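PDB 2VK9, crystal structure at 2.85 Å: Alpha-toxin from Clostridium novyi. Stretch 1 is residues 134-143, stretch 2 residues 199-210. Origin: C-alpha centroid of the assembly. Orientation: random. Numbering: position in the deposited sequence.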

ATOM      1  N   ASP A 134      17.688   3.946   2.595  1.00 20.24           N
ATOM      2  CA  ASP A 134      18.009   5.292   2.999  1.00 21.04           C
ATOM      3  C   ASP A 134      19.199   5.267   3.958  1.00 21.74           C
ATOM      4  O   ASP A 134      19.055   5.040   5.178  1.00 21.37           O
ATOM      5  CB  ASP A 134      16.790   5.957   3.628  1.00 21.13           C
ATOM      6  CG  ASP A 134      17.009   7.418   3.916  1.00 21.47           C
ATOM      7  OD1 ASP A 134      18.172   7.851   4.034  1.00 21.99           O
ATOM      8  OD2 ASP A 134      16.007   8.147   4.028  1.00 24.10           O
ATOM      9  N   LYS A 135      20.371   5.503   3.374  1.00 22.57           N
ATOM     10  CA  LYS A 135      21.651   5.492   4.071  1.00 23.50           C
ATOM     11  C   LYS A 135      21.628   6.432   5.264  1.00 23.81           C
ATOM     12  O   LYS A 135      22.251   6.166   6.293  1.00 23.69           O
ATOM     13  CB  LYS A 135      22.754   5.917   3.101  1.00 23.82           C
ATOM     14  CG  LYS A 135      24.149   5.833   3.644  1.00 25.07           C
ATOM     15  CD  LYS A 135      25.133   6.486   2.704  1.00 27.77           C
ATOM     16  CE  LYS A 135      26.544   6.016   3.023  1.00 29.65           C
ATOM     17  NZ  LYS A 135      27.584   7.017   2.645  1.00 32.06           N
ATOM     18  N   ASN A 136      20.892   7.526   5.124  1.00 24.32           N
ATOM     19  CA  ASN A 136      20.878   8.556   6.147  1.00 24.99           C
ATOM     20  C   ASN A 136      19.950   8.260   7.307  1.00 25.46           C
ATOM     21  O   ASN A 136      20.006   8.941   8.336  1.00 25.74           O
ATOM     22  CB  ASN A 136      20.561   9.919   5.538  1.00 24.90           C
ATOM     23  CG  ASN A 136      21.759  10.542   4.843  1.00 25.20           C
ATOM     24  OD1 ASN A 136      21.666  11.649   4.337  1.00 26.41           O
ATOM     25  ND2 ASN A 136      22.891   9.843   4.828  1.00 24.99           N
ATOM     26  N   SER A 137      19.105   7.243   7.150  1.00 25.88           N
ATOM     27  CA  SER A 137      18.128   6.920   8.174  1.00 26.47           C
ATOM     28  C   SER A 137      18.066   5.408   8.352  1.00 26.71           C
ATOM     29  O   SER A 137      17.210   4.721   7.764  1.00 27.49           O
ATOM     30  CB  SER A 137      16.768   7.515   7.815  1.00 26.47           C
ATOM     31  OG  SER A 137      16.090   6.689   6.895  1.00 27.33           O
ATOM     32  N   LEU A 138      19.003   4.902   9.155  1.00 26.63           N
ATOM     33  CA  LEU A 138      19.212   3.469   9.306  1.00 26.57           C
ATOM     34  C   LEU A 138      18.972   3.067  10.755  1.00 26.99           C
ATOM     35  O   LEU A 138      19.226   1.918  11.155  1.00 27.16           O
ATOM     36  CB  LEU A 138      20.647   3.114   8.914  1.00 26.08           C
ATOM     37  CG  LEU A 138      20.986   2.996   7.438  1.00 24.92           C
ATOM     38  CD1 LEU A 138      22.470   3.192   7.232  1.00 24.28           C
ATOM     39  CD2 LEU A 138      20.576   1.650   6.956  1.00 24.29           C
ATOM     40  N   LEU A 139      18.497   4.029  11.535  1.00 26.93           N
ATOM     41  CA  LEU A 139      18.311   3.839  12.951  1.00 27.02           C
ATOM     42  C   LEU A 139      16.864   4.070  13.355  1.00 27.39           C
ATOM     43  O   LEU A 139      16.548   4.108  14.546  1.00 27.57           O
ATOM     44  CB  LEU A 139      19.218   4.785  13.725  1.00 26.68           C
ATOM     45  CG  LEU A 139      20.720   4.563  13.648  1.00 26.00           C
ATOM     46  CD1 LEU A 139      21.404   5.670  14.445  1.00 23.81           C
ATOM     47  CD2 LEU A 139      21.104   3.173  14.163  1.00 24.10           C
ATOM     48  N   VAL A 140      15.990   4.213  12.366  1.00 27.67           N
ATOM     49  CA  VAL A 140      14.588   4.513  12.625  1.00 28.24           C
ATOM     50  C   VAL A 140      13.932   3.365  13.399  1.00 28.93           C
ATOM     51  O   VAL A 140      13.188   3.587  14.351  1.00 29.12           O
ATOM     52  CB  VAL A 140      13.816   4.812  11.331  1.00 27.88           C
ATOM     53  CG1 VAL A 140      12.418   5.285  11.661  1.00 27.51           C
ATOM     54  CG2 VAL A 140      14.551   5.865  10.504  1.00 27.96           C
ATOM     55  N   ASN A 141      14.235   2.141  12.995  1.00 29.71           N
ATOM     56  CA  ASN A 141      13.748   0.980  13.691  1.00 30.63           C
ATOM     57  C   ASN A 141      14.212   0.929  15.150  1.00 31.13           C
ATOM     58  O   ASN A 141      13.419   0.634  16.040  1.00 31.32           O
ATOM     59  CB  ASN A 141      14.175  -0.273  12.950  1.00 30.84           C
ATOM     60  CG  ASN A 141      13.697  -1.519  13.623  1.00 32.17           C
ATOM     61  OD1 ASN A 141      12.496  -1.733  13.772  1.00 33.66           O
ATOM     62  ND2 ASN A 141      14.636  -2.354  14.052  1.00 34.23           N
ATOM     63  N   THR A 142      15.494   1.213  15.390  1.00 31.85           N
ATOM     64  CA  THR A 142      16.024   1.324  16.754  1.00 32.05           C
ATOM     65  C   THR A 142      15.326   2.443  17.525  1.00 32.52           C
ATOM     66  O   THR A 142      15.019   2.283  18.710  1.00 33.29           O
ATOM     67  CB  THR A 142      17.556   1.521  16.760  1.00 31.92           C
ATOM     68  OG1 THR A 142      18.183   0.244  16.655  1.00 32.06           O
ATOM     69  CG2 THR A 142      18.044   2.188  18.044  1.00 31.40           C
ATOM     70  N   LEU A 143      15.067   3.561  16.852  1.00 32.62           N
ATOM     71  CA  LEU A 143      14.355   4.680  17.460  1.00 32.70           C
ATOM     72  C   LEU A 143      12.940   4.298  17.887  1.00 32.89           C
ATOM     73  O   LEU A 143      12.537   4.620  18.999  1.00 33.13           O
ATOM     74  CB  LEU A 143      14.319   5.902  16.532  1.00 32.49           C
ATOM     75  CG  LEU A 143      13.404   7.047  16.987  1.00 32.35           C
ATOM     76  CD1 LEU A 143      13.923   7.701  18.252  1.00 31.34           C
ATOM     77  CD2 LEU A 143      13.211   8.080  15.888  1.00 32.68           C
ATOM     78  N   ASN A 199      21.982  18.032   9.490  1.00 37.80           N
ATOM     79  CA  ASN A 199      22.086  16.669  10.007  1.00 36.24           C
ATOM     80  C   ASN A 199      21.222  15.647   9.300  1.00 35.02           C
ATOM     81  O   ASN A 199      20.150  15.965   8.805  1.00 34.81           O
ATOM     82  CB  ASN A 199      21.768  16.648  11.508  1.00 36.33           C
ATOM     83  CG  ASN A 199      22.784  17.420  12.325  1.00 36.29           C
ATOM     84  OD1 ASN A 199      23.877  16.934  12.591  1.00 36.39           O
ATOM     85  ND2 ASN A 199      22.429  18.636  12.715  1.00 36.29           N
ATOM     86  N   SER A 200      21.704  14.411   9.275  1.00 33.63           N
ATOM     87  CA  SER A 200      20.935  13.302   8.758  1.00 32.32           C
ATOM     88  C   SER A 200      19.957  12.859   9.828  1.00 31.82           C
ATOM     89  O   SER A 200      20.195  13.062  11.011  1.00 31.77           O
ATOM     90  CB  SER A 200      21.860  12.144   8.358  1.00 32.23           C
ATOM     91  OG  SER A 200      22.509  11.569   9.478  1.00 31.13           O
ATOM     92  N   VAL A 201      18.855  12.253   9.405  1.00 31.25           N
ATOM     93  CA  VAL A 201      17.911  11.630  10.323  1.00 30.83           C
ATOM     94  C   VAL A 201      18.625  10.799  11.399  1.00 30.84           C
ATOM     95  O   VAL A 201      18.280  10.881  12.587  1.00 30.84           O
ATOM     96  CB  VAL A 201      16.880  10.773   9.559  1.00 30.76           C
ATOM     97  CG1 VAL A 201      16.086   9.879  10.507  1.00 30.53           C
ATOM     98  CG2 VAL A 201      15.944  11.669   8.769  1.00 30.61           C
ATOM     99  N   ASP A 202      19.622  10.014  10.988  1.00 30.47           N
ATOM    100  CA  ASP A 202      20.375   9.202  11.935  1.00 30.23           C
ATOM    101  C   ASP A 202      21.123  10.036  12.951  1.00 29.77           C
ATOM    102  O   ASP A 202      21.112   9.715  14.133  1.00 29.80           O
ATOM    103  CB  ASP A 202      21.345   8.276  11.221  1.00 30.45           C
ATOM    104  CG  ASP A 202      20.676   7.016  10.722  1.00 32.04           C
ATOM    105  OD1 ASP A 202      19.530   6.712  11.149  1.00 32.13           O
ATOM    106  OD2 ASP A 202      21.306   6.320   9.892  1.00 34.97           O
ATOM    107  N   ASP A 203      21.765  11.110  12.495  1.00 29.17           N
ATOM    108  CA  ASP A 203      22.477  11.998  13.403  1.00 28.55           C
ATOM    109  C   ASP A 203      21.518  12.569  14.436  1.00 27.64           C
ATOM    110  O   ASP A 203      21.847  12.655  15.614  1.00 27.78           O
ATOM    111  CB  ASP A 203      23.192  13.114  12.642  1.00 29.02           C
ATOM    112  CG  ASP A 203      24.348  12.599  11.771  1.00 30.95           C
ATOM    113  OD1 ASP A 203      25.053  11.637  12.181  1.00 31.78           O
ATOM    114  OD2 ASP A 203      24.546  13.171  10.667  1.00 32.65           O
ATOM    115  N   ILE A 204      20.321  12.931  13.985  1.00 26.83           N
ATOM    116  CA  ILE A 204      19.280  13.471  14.854  1.00 25.90           C
ATOM    117  C   ILE A 204      18.814  12.425  15.860  1.00 25.62           C
ATOM    118  O   ILE A 204      18.634  12.712  17.041  1.00 25.64           O
ATOM    119  CB  ILE A 204      18.097  14.002  14.031  1.00 25.66           C
ATOM    120  CG1 ILE A 204      18.578  15.156  13.144  1.00 25.21           C
ATOM    121  CG2 ILE A 204      16.959  14.436  14.941  1.00 24.52           C
ATOM    122  CD1 ILE A 204      17.584  15.614  12.106  1.00 25.13           C
ATOM    123  N   ILE A 205      18.643  11.205  15.389  1.00 25.34           N
ATOM    124  CA  ILE A 205      18.283  10.124  16.275  1.00 25.29           C
ATOM    125  C   ILE A 205      19.375   9.913  17.320  1.00 25.77           C
ATOM    126  O   ILE A 205      19.074   9.899  18.512  1.00 26.85           O
ATOM    127  CB  ILE A 205      17.952   8.833  15.514  1.00 25.02           C
ATOM    128  CG1 ILE A 205      16.692   9.035  14.663  1.00 23.74           C
ATOM    129  CG2 ILE A 205      17.768   7.682  16.497  1.00 24.99           C
ATOM    130  CD1 ILE A 205      16.397   7.894  13.728  1.00 23.83           C
ATOM    131  N   ILE A 206      20.635   9.797  16.891  1.00 25.78           N
ATOM    132  CA  ILE A 206      21.758   9.607  17.827  1.00 25.42           C
ATOM    133  C   ILE A 206      21.761  10.694  18.892  1.00 25.66           C
ATOM    134  O   ILE A 206      22.011  10.428  20.056  1.00 25.52           O
ATOM    135  CB  ILE A 206      23.131   9.540  17.101  1.00 25.21           C
ATOM    136  CG1 ILE A 206      23.225   8.265  16.275  1.00 24.20           C
ATOM    137  CG2 ILE A 206      24.297   9.565  18.094  1.00 24.47           C
ATOM    138  CD1 ILE A 206      24.416   8.200  15.384  1.00 23.12           C
ATOM    139  N   ASN A 207      21.460  11.916  18.481  1.00 26.52           N
ATOM    140  CA  ASN A 207      21.363  13.036  19.413  1.00 27.67           C
ATOM    141  C   ASN A 207      20.243  12.810  20.430  1.00 28.38           C
ATOM    142  O   ASN A 207      20.444  12.962  21.640  1.00 28.61           O
ATOM    143  CB  ASN A 207      21.130  14.336  18.643  1.00 27.41           C
ATOM    144  CG  ASN A 207      21.600  15.555  19.402  1.00 27.63           C
ATOM    145  OD1 ASN A 207      21.017  15.923  20.415  1.00 28.50           O
ATOM    146  ND2 ASN A 207      22.651  16.203  18.900  1.00 27.16           N
ATOM    147  N   PHE A 208      19.081  12.418  19.918  1.00 28.95           N
ATOM    148  CA  PHE A 208      17.886  12.232  20.719  1.00 29.66           C
ATOM    149  C   PHE A 208      18.028  11.094  21.728  1.00 30.13           C
ATOM    150  O   PHE A 208      17.683  11.253  22.895  1.00 30.18           O
ATOM    151  CB  PHE A 208      16.698  11.979  19.793  1.00 29.72           C
ATOM    152  CG  PHE A 208      15.414  11.715  20.512  1.00 30.07           C
ATOM    153  CD1 PHE A 208      14.726  12.753  21.144  1.00 30.52           C
ATOM    154  CD2 PHE A 208      14.872  10.430  20.534  1.00 30.16           C
ATOM    155  CE1 PHE A 208      13.526  12.517  21.810  1.00 30.76           C
ATOM    156  CE2 PHE A 208      13.677  10.174  21.192  1.00 29.99           C
ATOM    157  CZ  PHE A 208      13.000  11.219  21.839  1.00 30.89           C
ATOM    158  N   LEU A 209      18.549   9.958  21.279  1.00 30.52           N
ATOM    159  CA  LEU A 209      18.667   8.798  22.144  1.00 31.09           C
ATOM    160  C   LEU A 209      19.722   8.944  23.235  1.00 31.98           C
ATOM    161  O   LEU A 209      19.572   8.364  24.301  1.00 32.30           O
ATOM    162  CB  LEU A 209      18.908   7.527  21.334  1.00 30.67           C
ATOM    163  CG  LEU A 209      17.751   7.097  20.437  1.00 30.32           C
ATOM    164  CD1 LEU A 209      18.066   5.770  19.784  1.00 30.27           C
ATOM    165  CD2 LEU A 209      16.442   7.013  21.202  1.00 29.58           C
ATOM    166  N   SER A 210      20.781   9.708  22.985  1.00 33.13           N
ATOM    167  CA  SER A 210      21.823   9.902  24.001  1.00 34.39           C
ATOM    168  C   SER A 210      21.472  10.995  25.011  1.00 35.07           C
ATOM    169  O   SER A 210      21.733  10.844  26.200  1.00 35.00           O
ATOM    170  CB  SER A 210      23.158  10.236  23.360  1.00 34.31           C
ATOM    171  OG  SER A 210      23.125  11.544  22.826  1.00 35.60           O
TER

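Contact between residues 134-143 and 199-210 of Clostridium novyi alpha-toxin, followed along the first stretch. Asp134 opens a type I beta turn that ends at Ser137, closed by the bond from Ser137 N to Asp134 O (3.0 Å); its side chain steadies the turn, with Asp134 OD1 accepting from Asn136 N at 2.9 Å, but does not reach the second stretch. Lys135 points its CA-to-CB bond away and contributes little. At Asn136 the backbones meet: Asp202 N donates to Asn136 O (2.9 Å, 149°), while Asn136 CB packs against Ser200 CB at 3.8 Å. Ser200 is the N-cap of the second-stretch helix, its OG accepting from Asp203 N at 3.1 Å. Ser137 lies where the chains run close, its CA 4.9 Å from Asp202 CA, and its CB rests 3.6 Å from Val201 CG1.

The Asp202 carboxylate then gathers the next two backbone amides. Leu138 N donates to Asp202 OD1 at 2.7 Å and, weakly, to Asp202 OD2 at 2.8 Å; Leu139 N adds a weak, bent bond to Asp202 OD1 (2.9 Å, 125°). Because Asp202 N also binds Asn136 O, this one residue engages the loop through both backbone and side chain, just before the first-stretch helix begins.

From Leu139, the N-cap residue of that helix, the contact turns apolar. Leu139 CD1 meets Ile206 CG1 at 3.7 Å, and Val140 CG2 lies 4.2 Å from Ile205 CD1 and 4.3 Å from Val201 CG1. Asn141 points away and makes no contact, whereas Thr142 CG2 comes within 4.0 Å of Leu209 CD1. Leu143, pointing toward the partner helix, has the largest covered area: its CD2 packs on Ile205 CG1 (3.8 Å), and its CD1 approaches Phe208 CD2 (3.7 Å), obliquely to the ring, and Leu209 CD2 (3.9 Å).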